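Local coordinates for protein putative oxidoreductase (Yersinia pestis, PDB 3KUX) that is a putative oxidoreductase that probably binds a nicotinamide dinucleotide cofactor through its Rossmann-fold domain, at residues Asp6-Gly11 / Gly308-Ile313. Sequence-based numbering, arbitrary orientation.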
ATOM      1  N   ASP A   6      -1.190  14.752  24.255  1.00 65.86           N
ATOM      2  CA  ASP A   6      -2.365  15.033  23.437  1.00 62.40           C
ATOM      3  C   ASP A   6      -2.732  13.844  22.549  1.00 58.95           C
ATOM      4  O   ASP A   6      -1.865  13.082  22.125  1.00 58.58           O
ATOM      5  CB  ASP A   6      -2.148  16.292  22.595  1.00 63.18           C
ATOM      6  CG  ASP A   6      -3.443  17.024  22.297  1.00 65.00           C
ATOM      7  OD1 ASP A   6      -4.406  16.875  23.081  1.00 62.39           O
ATOM      8  OD2 ASP A   6      -3.496  17.751  21.283  1.00 68.36           O
ATOM      9  N   LYS A   7      -4.025  13.692  22.277  1.00 54.24           N
ATOM     10  CA  LYS A   7      -4.519  12.553  21.515  1.00 49.80           C
ATOM     11  C   LYS A   7      -5.452  12.961  20.384  1.00 46.32           C
ATOM     12  O   LYS A   7      -6.265  13.871  20.529  1.00 46.17           O
ATOM     13  CB  LYS A   7      -5.236  11.564  22.435  1.00 50.17           C
ATOM     14  CG  LYS A   7      -4.328  10.527  23.073  1.00 52.99           C
ATOM     15  CD  LYS A   7      -5.036   9.801  24.210  1.00 55.60           C
ATOM     16  CE  LYS A   7      -4.274   8.553  24.637  1.00 56.31           C
ATOM     17  NZ  LYS A   7      -4.351   7.470  23.610  1.00 55.01           N
ATOM     18  N   ILE A   8      -5.316  12.273  19.256  1.00 41.84           N
ATOM     19  CA  ILE A   8      -6.222  12.412  18.130  1.00 37.09           C
ATOM     20  C   ILE A   8      -7.186  11.239  18.176  1.00 35.43           C
ATOM     21  O   ILE A   8      -6.774  10.090  18.024  1.00 35.42           O
ATOM     22  CB  ILE A   8      -5.457  12.368  16.792  1.00 36.73           C
ATOM     23  CG1 ILE A   8      -4.526  13.575  16.668  1.00 35.46           C
ATOM     24  CG2 ILE A   8      -6.420  12.308  15.618  1.00 34.78           C
ATOM     25  CD1 ILE A   8      -3.557  13.489  15.509  1.00 30.92           C
ATOM     26  N   LYS A   9      -8.464  11.515  18.400  1.00 32.88           N
ATOM     27  CA  LYS A   9      -9.442  10.440  18.491  1.00 31.74           C
ATOM     28  C   LYS A   9      -9.822   9.946  17.099  1.00 30.17           C
ATOM     29  O   LYS A   9     -10.100  10.738  16.200  1.00 30.14           O
ATOM     30  CB  LYS A   9     -10.673  10.883  19.285  1.00 32.01           C
ATOM     31  CG  LYS A   9     -10.344  11.396  20.686  1.00 35.84           C
ATOM     32  CD  LYS A   9     -11.591  11.543  21.555  1.00 43.25           C
ATOM     33  CE  LYS A   9     -12.097  10.189  22.044  1.00 44.64           C
ATOM     34  NZ  LYS A   9     -13.378  10.288  22.800  1.00 37.15           N
ATOM     35  N   VAL A  10      -9.822   8.628  16.927  1.00 28.37           N
ATOM     36  CA  VAL A  10     -10.022   8.029  15.614  1.00 26.14           C
ATOM     37  C   VAL A  10     -11.280   7.167  15.542  1.00 25.67           C
ATOM     38  O   VAL A  10     -11.634   6.485  16.504  1.00 25.84           O
ATOM     39  CB  VAL A  10      -8.818   7.157  15.223  1.00 25.87           C
ATOM     40  CG1 VAL A  10      -9.000   6.611  13.823  1.00 25.61           C
ATOM     41  CG2 VAL A  10      -7.527   7.954  15.326  1.00 24.01           C
ATOM     42  N   GLY A  11     -11.946   7.203  14.392  1.00 25.33           N
ATOM     43  CA  GLY A  11     -13.102   6.346  14.136  1.00 23.61           C
ATOM     44  C   GLY A  11     -12.832   5.365  13.005  1.00 22.72           C
ATOM     45  O   GLY A  11     -12.572   5.766  11.870  1.00 22.69           O
ATOM     46  N   GLY A 308       2.943   9.157  10.880  1.00 10.46           N
ATOM     47  CA  GLY A 308       3.015  10.213   9.881  1.00 10.72           C
ATOM     48  C   GLY A 308       1.685  10.929   9.750  1.00 11.28           C
ATOM     49  O   GLY A 308       1.635  12.148   9.590  1.00 11.32           O
ATOM     50  N   ILE A 309       0.602  10.165   9.807  1.00 11.43           N
ATOM     51  CA  ILE A 309      -0.731  10.744   9.753  1.00 12.01           C
ATOM     52  C   ILE A 309      -0.920  11.649  10.961  1.00 12.93           C
ATOM     53  O   ILE A 309      -1.267  12.822  10.829  1.00 13.72           O
ATOM     54  CB  ILE A 309      -1.817   9.657   9.774  1.00 12.45           C
ATOM     55  CG1 ILE A 309      -1.724   8.770   8.524  1.00 10.37           C
ATOM     56  CG2 ILE A 309      -3.192  10.295   9.898  1.00 10.96           C
ATOM     57  CD1 ILE A 309      -2.243   9.423   7.252  1.00  8.03           C
ATOM     58  N   ARG A 310      -0.685  11.089  12.140  1.00 12.70           N
ATOM     59  CA  ARG A 310      -0.695  11.856  13.368  1.00 12.05           C
ATOM     60  C   ARG A 310      -0.011  13.202  13.162  1.00 13.12           C
ATOM     61  O   ARG A 310      -0.635  14.253  13.297  1.00 14.78           O
ATOM     62  CB  ARG A 310       0.026  11.079  14.467  1.00 10.95           C
ATOM     63  CG  ARG A 310       0.141  11.822  15.783  1.00  9.44           C
ATOM     64  CD  ARG A 310       1.151  11.148  16.685  1.00  5.90           C
ATOM     65  NE  ARG A 310       2.496  11.256  16.133  1.00  8.01           N
ATOM     66  CZ  ARG A 310       3.481  10.395  16.374  1.00  3.66           C
ATOM     67  NH1 ARG A 310       3.277   9.342  17.156  1.00  2.00           N
ATOM     68  NH2 ARG A 310       4.668  10.587  15.819  1.00  3.32           N
ATOM     69  N   ASP A 311       1.272  13.163  12.822  1.00 12.80           N
ATOM     70  CA  ASP A 311       2.072  14.377  12.724  1.00 13.65           C
ATOM     71  C   ASP A 311       1.565  15.356  11.668  1.00 14.77           C
ATOM     72  O   ASP A 311       1.732  16.569  11.815  1.00 15.78           O
ATOM     73  CB  ASP A 311       3.540  14.028  12.487  1.00 13.93           C
ATOM     74  CG  ASP A 311       4.172  13.350  13.687  1.00 18.50           C
ATOM     75  OD1 ASP A 311       3.552  13.365  14.772  1.00 28.79           O
ATOM     76  OD2 ASP A 311       5.283  12.804  13.554  1.00 20.51           O
ATOM     77  N   ALA A 312       0.948  14.834  10.609  1.00 14.05           N
ATOM     78  CA  ALA A 312       0.382  15.684   9.564  1.00 12.84           C
ATOM     79  C   ALA A 312      -0.859  16.429  10.060  1.00 13.88           C
ATOM     80  O   ALA A 312      -1.025  17.620   9.787  1.00 12.52           O
ATOM     81  CB  ALA A 312       0.056  14.869   8.335  1.00 12.98           C
ATOM     82  N   ILE A 313      -1.725  15.722  10.783  1.00 13.00           N
ATOM     83  CA  ILE A 313      -2.900  16.336  11.389  1.00 13.58           C
ATOM     84  C   ILE A 313      -2.490  17.549  12.213  1.00 15.58           C
ATOM     85  O   ILE A 313      -3.036  18.643  12.053  1.00 15.80           O
ATOM     86  CB  ILE A 313      -3.630  15.359  12.332  1.00 14.25           C
ATOM     87  CG1 ILE A 313      -4.114  14.115  11.577  1.00 14.58           C
ATOM     88  CG2 ILE A 313      -4.779  16.055  13.041  1.00 10.79           C
ATOM     89  CD1 ILE A 313      -5.057  14.402  10.439  1.00 18.05           C
TER
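Ile-8 makes a small apolar contact with Ile-313 and Arg-310, through which the first strand of the NAD-binding Rossmann fold, strand 8-13, packs against helix 303-313. That strand lies inside the parallel sheet, between strands 33-39 and 70-73. The helix comes almost 300 residues later, in sequence that belongs to the C-terminal alpha/beta domain of the family, yet it lies over one face of the Rossmann sheet: Ile-309 touches Leu-70 and Val-95, Ile-313 touches His-93, and Arg-310 touches Leu-33. The two segments bury only 125 Å² together, with Ile-8 the single strand residue involved. Its CG1 branch stands beside the backbone N (chi1 -65°) and continues extended (chi2 170°), which carries the terminal methyl CD1 out to the helix. There CD1 meets the branch point of Ile-313, 3.7 Å from CB, with that residue's CG1 and CG2 only slightly farther off; the two isoleucines run at a slant to each other. The same methyl rests 3.7 Å from the main-chain O of Arg-310, a van der Waals approach to the helix backbone. The aliphatic start of Arg-310 closes the contact, its CG 4.1 Å from Ile-8 CD1. Beyond CG the arginine leads away from the strand, bending at chi3 (67°), and its charged end is held from two directions. NH1 hydrogen-bonds to the carbonyl of Pro-31, just before strand 33-39, while the other side forms a salt bridge with the adjacent Asp-311. In that bridge NE lies 2.7 Å from Asp-311 OD1, which sits nearly in the guanidinium plane, although NE itself approaches from above the carboxylate plane.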